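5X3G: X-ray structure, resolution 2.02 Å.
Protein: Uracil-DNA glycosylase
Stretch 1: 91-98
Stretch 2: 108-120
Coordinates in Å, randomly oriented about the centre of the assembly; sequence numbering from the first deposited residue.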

# COMPACT_ATOMS: atom_id res chain seq x y z
N ALA A 91 1.37 1.55 -1.37
CA ALA A 91 2.09 0.82 -0.34
C ALA A 91 2.21 -0.64 -0.73
O ALA A 91 1.34 -1.21 -1.40
CB ALA A 91 1.37 0.95 1.01
N PHE A 92 3.35 -1.24 -0.36
CA PHE A 92 3.57 -2.68 -0.45
C PHE A 92 3.77 -3.19 -1.87
O PHE A 92 4.52 -4.15 -2.08
CB PHE A 92 2.42 -3.44 0.22
CG PHE A 92 2.80 -4.80 0.71
CD1 PHE A 92 4.01 -5.00 1.35
CD2 PHE A 92 1.96 -5.88 0.54
CE1 PHE A 92 4.38 -6.25 1.81
CE2 PHE A 92 2.31 -7.14 0.99
CZ PHE A 92 3.53 -7.32 1.63
N ILE A 93 3.11 -2.58 -2.86
CA ILE A 93 3.19 -3.06 -4.23
C ILE A 93 4.47 -2.56 -4.87
O ILE A 93 4.65 -1.35 -5.07
CB ILE A 93 1.96 -2.62 -5.05
CG1 ILE A 93 0.68 -3.05 -4.35
CG2 ILE A 93 2.02 -3.22 -6.44
CD1 ILE A 93 0.54 -4.55 -4.18
N ASP A 94 5.36 -3.49 -5.23
CA ASP A 94 6.64 -3.15 -5.84
C ASP A 94 6.49 -3.17 -7.36
O ASP A 94 6.23 -4.22 -7.95
CB ASP A 94 7.73 -4.12 -5.38
CG ASP A 94 9.12 -3.65 -5.76
OD1 ASP A 94 9.31 -3.19 -6.91
OD2 ASP A 94 10.03 -3.74 -4.92
N GLY A 95 6.68 -2.01 -7.98
CA GLY A 95 6.52 -1.86 -9.42
C GLY A 95 7.54 -2.62 -10.25
O GLY A 95 7.36 -2.71 -11.47
N ARG A 96 8.61 -3.14 -9.64
CA ARG A 96 9.53 -3.99 -10.39
C ARG A 96 8.88 -5.32 -10.76
O ARG A 96 9.19 -5.89 -11.82
CB ARG A 96 10.80 -4.27 -9.59
CG ARG A 96 11.80 -3.14 -9.59
CD ARG A 96 13.10 -3.56 -8.91
NE ARG A 96 13.72 -4.69 -9.59
CZ ARG A 96 14.49 -4.59 -10.67
NH1 ARG A 96 14.75 -3.40 -11.19
NH2 ARG A 96 15.01 -5.68 -11.22
N VAL A 97 8.00 -5.83 -9.91
CA VAL A 97 7.41 -7.14 -10.12
C VAL A 97 6.30 -7.03 -11.15
O VAL A 97 5.43 -6.17 -11.06
CB VAL A 97 6.87 -7.71 -8.80
CG1 VAL A 97 6.36 -9.12 -9.01
CG2 VAL A 97 7.94 -7.68 -7.72
N ARG A 98 6.35 -7.91 -12.15
CA ARG A 98 5.25 -8.04 -13.10
C ARG A 98 4.66 -9.43 -12.98
O ARG A 98 3.61 -9.61 -12.36
CB ARG A 98 5.73 -7.75 -14.52
CG ARG A 98 5.94 -6.26 -14.78
CD ARG A 98 6.50 -6.01 -16.17
NE ARG A 98 7.85 -6.54 -16.31
CZ ARG A 98 8.62 -6.35 -17.38
NH1 ARG A 98 8.16 -5.64 -18.40
NH2 ARG A 98 9.83 -6.88 -17.43
N ARG A 108 11.70 -14.17 -10.44
CA ARG A 108 12.90 -13.59 -9.85
C ARG A 108 12.58 -12.30 -9.12
O ARG A 108 13.12 -12.04 -8.03
CB ARG A 108 13.94 -13.34 -10.94
N GLU A 109 11.69 -11.47 -9.68
CA GLU A 109 11.38 -10.19 -9.05
C GLU A 109 10.58 -10.38 -7.77
O GLU A 109 10.72 -9.58 -6.83
CB GLU A 109 10.63 -9.29 -10.03
CG GLU A 109 11.53 -8.65 -11.08
CD GLU A 109 12.71 -7.90 -10.47
OE1 GLU A 109 13.82 -7.98 -11.03
OE2 GLU A 109 12.52 -7.22 -9.44
N VAL A 110 9.73 -11.41 -7.70
CA VAL A 110 9.05 -11.71 -6.44
C VAL A 110 10.05 -12.15 -5.39
O VAL A 110 10.02 -11.69 -4.24
CB VAL A 110 7.96 -12.78 -6.67
CG1 VAL A 110 7.43 -13.29 -5.33
CG2 VAL A 110 6.83 -12.23 -7.50
N ASN A 111 10.97 -13.04 -5.77
CA ASN A 111 11.95 -13.55 -4.82
C ASN A 111 12.85 -12.43 -4.31
O ASN A 111 13.25 -12.44 -3.14
CB ASN A 111 12.79 -14.65 -5.46
CG ASN A 111 12.13 -16.01 -5.39
OD1 ASN A 111 12.44 -16.91 -6.17
ND2 ASN A 111 11.19 -16.17 -4.46
N ARG A 112 13.19 -11.47 -5.17
CA ARG A 112 14.04 -10.36 -4.74
C ARG A 112 13.34 -9.51 -3.69
O ARG A 112 13.97 -9.05 -2.73
CB ARG A 112 14.45 -9.52 -5.94
CG ARG A 112 15.28 -8.29 -5.57
CD ARG A 112 15.57 -7.40 -6.77
NE ARG A 112 16.52 -8.00 -7.70
CZ ARG A 112 17.13 -7.34 -8.68
NH1 ARG A 112 16.89 -6.05 -8.86
NH2 ARG A 112 17.97 -7.97 -9.49
N ALA A 113 12.03 -9.29 -3.84
CA ALA A 113 11.26 -8.44 -2.93
C ALA A 113 10.81 -9.28 -1.74
O ALA A 113 9.72 -9.86 -1.73
CB ALA A 113 10.07 -7.81 -3.65
N THR A 114 11.66 -9.30 -0.71
CA THR A 114 11.50 -10.19 0.44
C THR A 114 10.09 -10.16 1.01
O THR A 114 9.44 -11.20 1.17
CB THR A 114 12.52 -9.81 1.52
OG1 THR A 114 13.83 -9.70 0.93
CG2 THR A 114 12.56 -10.85 2.62
N SER A 115 9.60 -8.96 1.33
CA SER A 115 8.30 -8.86 1.97
C SER A 115 7.19 -9.43 1.10
O SER A 115 6.33 -10.18 1.58
CB SER A 115 8.02 -7.40 2.32
OG SER A 115 8.89 -6.95 3.34
N LEU A 116 7.21 -9.11 -0.20
CA LEU A 116 6.20 -9.64 -1.10
C LEU A 116 6.36 -11.14 -1.29
O LEU A 116 5.37 -11.86 -1.42
CB LEU A 116 6.25 -8.91 -2.44
CG LEU A 116 5.42 -7.63 -2.46
CD1 LEU A 116 5.93 -6.66 -3.51
CD2 LEU A 116 3.95 -7.96 -2.67
N ARG A 117 7.61 -11.62 -1.34
CA ARG A 117 7.85 -13.06 -1.39
C ARG A 117 7.14 -13.77 -0.24
O ARG A 117 6.32 -14.68 -0.46
CB ARG A 117 9.36 -13.33 -1.34
CG ARG A 117 9.76 -14.80 -1.39
CD ARG A 117 11.28 -14.98 -1.37
NE ARG A 117 11.85 -14.76 -0.04
CZ ARG A 117 12.84 -13.91 0.22
NH1 ARG A 117 13.38 -13.19 -0.75
NH2 ARG A 117 13.30 -13.79 1.46
N ASN A 118 7.40 -13.34 0.99
CA ASN A 118 6.82 -14.01 2.14
C ASN A 118 5.31 -13.80 2.22
O ASN A 118 4.59 -14.70 2.65
CB ASN A 118 7.50 -13.54 3.43
CG ASN A 118 8.94 -13.99 3.52
OD1 ASN A 118 9.30 -15.05 3.02
ND2 ASN A 118 9.78 -13.17 4.16
N PHE A 119 4.82 -12.63 1.79
CA PHE A 119 3.37 -12.40 1.79
C PHE A 119 2.67 -13.32 0.81
O PHE A 119 1.58 -13.83 1.09
CB PHE A 119 3.07 -10.94 1.46
CG PHE A 119 1.60 -10.61 1.51
CD1 PHE A 119 1.02 -10.16 2.69
CD2 PHE A 119 0.79 -10.73 0.39
CE1 PHE A 119 -0.33 -9.86 2.74
CE2 PHE A 119 -0.56 -10.42 0.44
CZ PHE A 119 -1.11 -9.99 1.62
N ILE A 120 3.27 -13.54 -0.36
CA ILE A 120 2.65 -14.39 -1.37
C ILE A 120 2.68 -15.85 -0.93
O ILE A 120 1.70 -16.58 -1.10
CB ILE A 120 3.35 -14.19 -2.73
CG1 ILE A 120 3.02 -12.81 -3.30
CG2 ILE A 120 2.94 -15.30 -3.70
CD1 ILE A 120 3.84 -12.45 -4.52

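Contact between an irregular segment (residues 91-98) and a helical segment (108-120) of uracil-DNA glycosylase; together the two bury 563 Å² of surface. The second segment consists of two helices, 108-112 and 114-120, joined at Ala 113, which leaves helical geometry after the first and occupies the N-cap position of the second. Ala 91 lies out of reach of the helices, and its carbonyl accepts a weak hydrogen bond from the backbone of Ile 93 (Ile 93 N to Ala 91 O, 2.7 Å).

Phe 92, with a positive phi of 73°, makes the most extensive contact of the first segment. Its CA-to-CB bond points sideways, but the t rotamer (chi1 -155°) carries the ring to the second helix, where it meets Ser 115, Leu 116 and Phe 119, residues spanning about one turn. Leu 116 CD2 lies over one face of the ring, 4.1 Å from Phe 92 CE2. Ser 115 and Phe 119 meet its edge: Phe 92 CE1 is 3.9 Å from Ser 115 CB, and Phe 92 CE2 is 3.6 Å from Phe 119 CG. The two aromatic rings form an edge-to-face pair, with centroids 5.2 Å apart and planes at 83°, so that the edge of Phe 92 is directed at the face of Phe 119. The backbone also packs closely here, with Phe 92 O 3.2 Å from Leu 116 CD1.

Ile 93 turns its CA-to-CB bond away from the helices and makes no contact within 4.5 Å. Asp 94 points toward them, and its CB packs 3.6 Å from Leu 116 CD1; the same leucine thus touches both Phe 92 and Asp 94. The carboxylate OD2 of Asp 94 comes within 4.3 Å of Ala 113 CB, and both carboxylate oxygens are hydrogen-bonded elsewhere in the structure. Within the segment, Asp 94 OD1 accepts a hydrogen bond from Arg 96 N (2.8 Å), while Asp 94 O accepts one from Val 97 N (3.1 Å), closing a type I turn from Asp 94 to Val 97. Gly 95, within the turn, does not touch the helices.

The CA-to-CB bond of Arg 96 points toward the helices, and its guanidinium forms a two-pronged salt bridge with Glu 109. Arg 96 NE donates to Glu 109 OE2 (2.8 Å) and Arg 96 NH2 to Glu 109 OE1 (2.6 Å), so both carboxylate oxygens are engaged, with OE1 near the guanidinium plane. Arg 112 NH1 lies over one face of that guanidinium, only 3.0 Å from Arg 96 NH2. Both atoms are donors, so this is a close approach of like charges, with the carboxylate of Glu 109 supplying opposite charge nearby.

At Val 97 the backbones come together, Val 97 CA lying 5.1 Å from Glu 109 CA. Val 97 packs against both Glu 109 and Val 110, with Val 97 CG1 3.5 Å from Val 110 CG2 and Val 97 CG2 3.5 Å from Glu 109 O. Arg 98 takes no part in the contact.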